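Local coordinates for VP4 CORE protein (Bluetongue virus, PDB 2JHP) that caps viral messenger RNA inside the virus core, working as a multifunctional enzyme with methyltransferase sites that bind S-adenosyl-L-homocysteine, at residues Ala190-Leu201 against Arg217-Pro228. Sequence-based numbering, arbitrary orientation.
With SAH (S-adenosyl-L-homocysteine), chain C.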
loop_
_atom_site.group_PDB
_atom_site.type_symbol
_atom_site.label_atom_id
_atom_site.label_comp_id
_atom_site.label_asym_id
_atom_site.label_seq_id
_atom_site.Cartn_x
_atom_site.Cartn_y
_atom_site.Cartn_z
ATOM N N ALA A 190 -1.737 -11.977 18.360
ATOM C CA ALA A 190 -1.822 -12.531 19.714
ATOM C C ALA A 190 -1.875 -11.421 20.765
ATOM O O ALA A 190 -1.039 -10.516 20.744
ATOM C CB ALA A 190 -0.653 -13.452 19.984
ATOM N N GLU A 191 -2.856 -11.498 21.668
ATOM C CA GLU A 191 -2.944 -10.587 22.817
ATOM C C GLU A 191 -2.084 -11.059 23.972
ATOM O O GLU A 191 -1.715 -10.268 24.840
ATOM C CB GLU A 191 -4.374 -10.473 23.329
ATOM C CG GLU A 191 -5.382 -10.030 22.291
ATOM C CD GLU A 191 -6.773 -10.514 22.631
ATOM O OE1 GLU A 191 -7.477 -9.819 23.398
ATOM O OE2 GLU A 191 -7.149 -11.597 22.131
ATOM N N GLU A 192 -1.774 -12.351 23.991
ATOM C CA GLU A 192 -1.074 -12.943 25.117
ATOM C C GLU A 192 -0.096 -13.992 24.618
ATOM O O GLU A 192 -0.474 -14.904 23.883
ATOM C CB GLU A 192 -2.087 -13.553 26.084
ATOM C CG GLU A 192 -1.527 -14.146 27.364
ATOM C CD GLU A 192 -2.618 -14.824 28.191
ATOM O OE1 GLU A 192 -2.505 -16.041 28.461
ATOM O OE2 GLU A 192 -3.603 -14.140 28.553
ATOM N N VAL A 193 1.164 -13.844 25.016
ATOM C CA VAL A 193 2.218 -14.775 24.646
ATOM C C VAL A 193 2.832 -15.435 25.865
ATOM O O VAL A 193 3.283 -14.766 26.792
ATOM C CB VAL A 193 3.357 -14.083 23.847
ATOM C CG1 VAL A 193 4.546 -15.043 23.657
ATOM C CG2 VAL A 193 2.842 -13.577 22.512
ATOM N N HIS A 194 2.855 -16.758 25.834
ATOM C CA HIS A 194 3.588 -17.549 26.798
ATOM C C HIS A 194 4.913 -17.982 26.162
ATOM O O HIS A 194 4.933 -18.750 25.192
ATOM C CB HIS A 194 2.746 -18.750 27.233
ATOM C CG HIS A 194 1.505 -18.372 27.977
ATOM N ND1 HIS A 194 1.380 -18.518 29.340
ATOM C CD2 HIS A 194 0.340 -17.828 27.548
ATOM C CE1 HIS A 194 0.189 -18.089 29.721
ATOM N NE2 HIS A 194 -0.463 -17.668 28.651
ATOM N N TYR A 195 6.010 -17.456 26.704
ATOM C CA TYR A 195 7.342 -17.620 26.120
ATOM C C TYR A 195 8.209 -18.454 27.056
ATOM O O TYR A 195 8.761 -17.946 28.032
ATOM C CB TYR A 195 7.972 -16.237 25.879
ATOM C CG TYR A 195 9.248 -16.179 25.048
ATOM C CD1 TYR A 195 9.933 -17.329 24.666
ATOM C CD2 TYR A 195 9.784 -14.948 24.674
ATOM C CE1 TYR A 195 11.103 -17.254 23.909
ATOM C CE2 TYR A 195 10.957 -14.859 23.926
ATOM C CZ TYR A 195 11.610 -16.013 23.546
ATOM O OH TYR A 195 12.767 -15.931 22.800
ATOM N N ILE A 196 8.305 -19.741 26.738
ATOM C CA ILE A 196 9.059 -20.708 27.526
ATOM C C ILE A 196 10.482 -20.773 26.991
ATOM O O ILE A 196 10.689 -20.953 25.787
ATOM C CB ILE A 196 8.468 -22.165 27.430
ATOM C CG1 ILE A 196 6.953 -22.192 27.109
ATOM C CG2 ILE A 196 8.866 -22.984 28.653
ATOM C CD1 ILE A 196 6.030 -21.842 28.243
ATOM N N GLY A 197 11.453 -20.659 27.891
ATOM C CA GLY A 197 12.858 -20.646 27.507
ATOM C C GLY A 197 13.260 -19.262 27.039
ATOM O O GLY A 197 14.017 -19.118 26.075
ATOM N N CYS A 198 12.754 -18.245 27.732
ATOM C CA CYS A 198 12.962 -16.847 27.344
ATOM C C CYS A 198 14.408 -16.349 27.496
ATOM O O CYS A 198 14.788 -15.338 26.894
ATOM C CB CYS A 198 11.988 -15.927 28.098
ATOM S SG CYS A 198 12.111 -15.974 29.915
ATOM N N GLY A 199 15.203 -17.046 28.299
ATOM C CA GLY A 199 16.591 -16.654 28.524
ATOM C C GLY A 199 16.732 -15.427 29.410
ATOM O O GLY A 199 16.004 -15.281 30.394
ATOM N N ASP A 200 17.667 -14.546 29.054
ATOM C CA ASP A 200 17.976 -13.354 29.854
ATOM C C ASP A 200 17.116 -12.132 29.504
ATOM O O ASP A 200 17.279 -11.059 30.085
ATOM C CB ASP A 200 19.468 -13.009 29.744
ATOM C CG ASP A 200 19.877 -12.562 28.339
ATOM O OD1 ASP A 200 19.095 -12.721 27.371
ATOM O OD2 ASP A 200 21.004 -12.042 28.210
ATOM N N LEU A 201 16.216 -12.305 28.541
ATOM C CA LEU A 201 15.221 -11.289 28.163
ATOM C C LEU A 201 15.747 -10.144 27.283
ATOM O O LEU A 201 14.975 -9.269 26.873
ATOM C CB LEU A 201 14.436 -10.771 29.392
ATOM C CG LEU A 201 13.410 -11.734 30.044
ATOM C CD1 LEU A 201 12.681 -11.027 31.189
ATOM C CD2 LEU A 201 12.386 -12.310 29.057
ATOM N N ARG A 217 1.003 -3.952 23.183
ATOM C CA ARG A 217 -0.320 -4.565 23.028
ATOM C C ARG A 217 -0.366 -6.057 23.435
ATOM O O ARG A 217 -1.424 -6.702 23.363
ATOM C CB ARG A 217 -0.832 -4.396 21.596
ATOM C CG ARG A 217 -0.967 -2.960 21.096
ATOM C CD ARG A 217 -1.739 -2.899 19.768
ATOM N NE ARG A 217 -1.386 -3.994 18.849
ATOM C CZ ARG A 217 -0.383 -3.971 17.965
ATOM N NH1 ARG A 217 0.398 -2.898 17.844
ATOM N NH2 ARG A 217 -0.166 -5.032 17.188
ATOM N N VAL A 218 0.767 -6.603 23.869
ATOM C CA VAL A 218 0.833 -8.022 24.184
ATOM C C VAL A 218 1.101 -8.258 25.665
ATOM O O VAL A 218 1.892 -7.544 26.278
ATOM C CB VAL A 218 1.881 -8.724 23.293
ATOM C CG1 VAL A 218 2.337 -10.060 23.893
ATOM C CG2 VAL A 218 1.323 -8.908 21.889
ATOM N N LEU A 219 0.416 -9.241 26.241
ATOM C CA LEU A 219 0.741 -9.689 27.588
ATOM C C LEU A 219 1.726 -10.867 27.536
ATOM O O LEU A 219 1.426 -11.928 26.986
ATOM C CB LEU A 219 -0.517 -10.031 28.395
ATOM C CG LEU A 219 -0.265 -10.493 29.836
ATOM C CD1 LEU A 219 0.529 -9.449 30.624
ATOM C CD2 LEU A 219 -1.571 -10.858 30.560
ATOM N N TRP A 220 2.901 -10.652 28.117
ATOM C CA TRP A 220 4.022 -11.574 28.008
ATOM C C TRP A 220 4.228 -12.402 29.274
ATOM O O TRP A 220 4.699 -11.884 30.280
ATOM C CB TRP A 220 5.297 -10.776 27.744
ATOM C CG TRP A 220 5.286 -10.008 26.480
ATOM C CD1 TRP A 220 4.917 -8.703 26.308
ATOM C CD2 TRP A 220 5.673 -10.493 25.195
ATOM N NE1 TRP A 220 5.049 -8.347 24.987
ATOM C CE2 TRP A 220 5.510 -9.430 24.280
ATOM C CE3 TRP A 220 6.128 -11.728 24.724
ATOM C CZ2 TRP A 220 5.792 -9.562 22.920
ATOM C CZ3 TRP A 220 6.413 -11.861 23.360
ATOM C CH2 TRP A 220 6.246 -10.773 22.479
ATOM N N HIS A 221 3.874 -13.680 29.227
ATOM C CA HIS A 221 4.216 -14.603 30.304
ATOM C C HIS A 221 5.514 -15.288 29.919
ATOM O O HIS A 221 5.552 -16.063 28.968
ATOM C CB HIS A 221 3.115 -15.638 30.509
ATOM C CG HIS A 221 1.946 -15.136 31.296
ATOM N ND1 HIS A 221 1.999 -14.935 32.658
ATOM C CD2 HIS A 221 0.685 -14.819 30.916
ATOM C CE1 HIS A 221 0.824 -14.502 33.082
ATOM N NE2 HIS A 221 0.009 -14.424 32.046
ATOM N N VAL A 222 6.583 -14.984 30.639
ATOM C CA VAL A 222 7.911 -15.475 30.264
ATOM C C VAL A 222 8.459 -16.458 31.301
ATOM O O VAL A 222 8.470 -16.163 32.498
ATOM C CB VAL A 222 8.919 -14.315 29.982
ATOM C CG1 VAL A 222 8.411 -13.423 28.846
ATOM C CG2 VAL A 222 9.182 -13.492 31.225
ATOM N N TYR A 223 8.899 -17.624 30.835
ATOM C CA TYR A 223 9.279 -18.727 31.719
ATOM C C TYR A 223 10.742 -19.116 31.541
ATOM O O TYR A 223 11.170 -19.444 30.430
ATOM C CB TYR A 223 8.419 -19.964 31.451
ATOM C CG TYR A 223 6.917 -19.766 31.443
ATOM C CD1 TYR A 223 6.274 -19.174 30.352
ATOM C CD2 TYR A 223 6.131 -20.223 32.503
ATOM C CE1 TYR A 223 4.889 -19.017 30.331
ATOM C CE2 TYR A 223 4.743 -20.074 32.491
ATOM C CZ TYR A 223 4.132 -19.471 31.401
ATOM O OH TYR A 223 2.770 -19.321 31.381
ATOM N N ASP A 224 11.497 -19.079 32.639
ATOM C CA ASP A 224 12.894 -19.538 32.667
ATOM C C ASP A 224 13.467 -19.425 34.072
ATOM O O ASP A 224 13.432 -18.355 34.673
ATOM C CB ASP A 224 13.771 -18.737 31.692
ATOM C CG ASP A 224 15.051 -19.449 31.341
ATOM O OD1 ASP A 224 15.828 -19.800 32.248
ATOM O OD2 ASP A 224 15.285 -19.653 30.140
ATOM N N PRO A 225 14.003 -20.530 34.601
ATOM C CA PRO A 225 14.773 -20.539 35.864
ATOM C C PRO A 225 15.795 -19.391 36.044
ATOM O O PRO A 225 15.983 -18.920 37.170
ATOM C CB PRO A 225 15.499 -21.886 35.811
ATOM C CG PRO A 225 14.548 -22.765 35.109
ATOM C CD PRO A 225 13.884 -21.888 34.031
ATOM N N ILE A 226 16.442 -18.954 34.962
ATOM C CA ILE A 226 17.441 -17.874 35.039
ATOM C C ILE A 226 16.945 -16.507 34.527
ATOM O O ILE A 226 17.750 -15.605 34.264
ATOM C CB ILE A 226 18.786 -18.257 34.339
ATOM C CG1 ILE A 226 18.607 -18.397 32.816
ATOM C CG2 ILE A 226 19.381 -19.511 34.970
ATOM C CD1 ILE A 226 19.806 -17.901 31.986
ATOM N N ALA A 227 15.628 -16.351 34.401
ATOM C CA ALA A 227 15.045 -15.081 33.965
ATOM C C ALA A 227 15.202 -13.991 35.026
ATOM O O ALA A 227 14.856 -14.207 36.186
ATOM C CB ALA A 227 13.580 -15.260 33.596
ATOM N N PRO A 228 15.728 -12.820 34.629
ATOM C CA PRO A 228 15.906 -11.693 35.546
ATOM C C PRO A 228 14.589 -10.962 35.836
ATOM O O PRO A 228 13.555 -11.313 35.263
ATOM C CB PRO A 228 16.865 -10.782 34.776
ATOM C CG PRO A 228 16.533 -11.032 33.356
ATOM C CD PRO A 228 16.205 -12.494 33.272
HETATM N N SAH C . 15.150 -17.360 24.222
HETATM C CA SAH C . 16.547 -17.112 24.702
HETATM C CB SAH C . 17.525 -18.191 24.231
HETATM C CG SAH C . 17.198 -19.588 24.752
HETATM S SD SAH C . 18.429 -20.143 25.950
HETATM C C SAH C . 17.019 -15.726 24.276
HETATM O O SAH C . 16.535 -15.163 23.291
HETATM O OXT SAH C . 17.886 -15.134 24.918
HETATM C "C5'" SAH C . 17.479 -21.592 26.452
HETATM C "C4'" SAH C . 16.945 -21.377 27.857
HETATM O "O4'" SAH C . 15.982 -22.348 28.176
HETATM C "C3'" SAH C . 18.014 -21.487 28.930
HETATM O "O3'" SAH C . 18.287 -20.188 29.388
HETATM C "C2'" SAH C . 17.400 -22.349 30.022
HETATM O "O2'" SAH C . 17.430 -21.697 31.269
HETATM C "C1'" SAH C . 15.959 -22.477 29.580
HETATM N N9 SAH C . 15.271 -23.731 29.921
HETATM C C8 SAH C . 15.763 -25.010 29.926
HETATM N N7 SAH C . 14.757 -25.847 30.271
HETATM C C5 SAH C . 13.634 -25.124 30.471
HETATM C C6 SAH C . 12.335 -25.467 30.832
HETATM N N6 SAH C . 12.013 -26.738 31.050
HETATM N N1 SAH C . 11.379 -24.475 30.968
HETATM C C2 SAH C . 11.709 -23.157 30.744
HETATM N N3 SAH C . 13.002 -22.827 30.381
HETATM C C4 SAH C . 13.945 -23.792 30.250
#
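From Glu191 to Gly197 the backbone pairs in parallel with Leu219 to Tyr223, the two strand axes 4.6 Å apart at closest approach and 14° from parallel, with bonds alternating from Glu191 O to Leu219 N through to Gly197 N and Tyr223 O. On one face, His194 ND1 and Tyr223 OH share a hydrogen bond of 2.6 Å, met at the edge of both rings. The other ring nitrogen, NE2, donates to the anti side of Glu192 OE1 (2.6 Å), and this grip at two ring nitrogens fixes its rotation. His221 runs alongside, its ring nearly parallel to that of His194 but slid apart, its ND1 hydrogen-bonded to His238. On the other face, Val193 CG1, anti to its own nitrogen (chi1 171°), lies 3.7 Å from Trp220 CZ3.

The C-terminal ends follow the Rossmann-like methyltransferase pattern: the glycine-containing loop after the first strand offers Gly197 O to the amino N of S-adenosyl-L-homocysteine (2.8 Å), and the acidic residue ending the second, Asp224, takes both ribose hydroxyls, OD1 accepting from O2' at 2.7 Å. Gly199 N, from above the carboxylate plane, bonds Asp224 OD2 at 3.2 Å, tying the two loops together. Thr203, Val242 and Asp265 also bind the ligand.

Helices 202-210 and 212-216 make the crossover, the former packing on Trp220 and Val222; strands 260-264 and 235-238 flank the pair within the sheet.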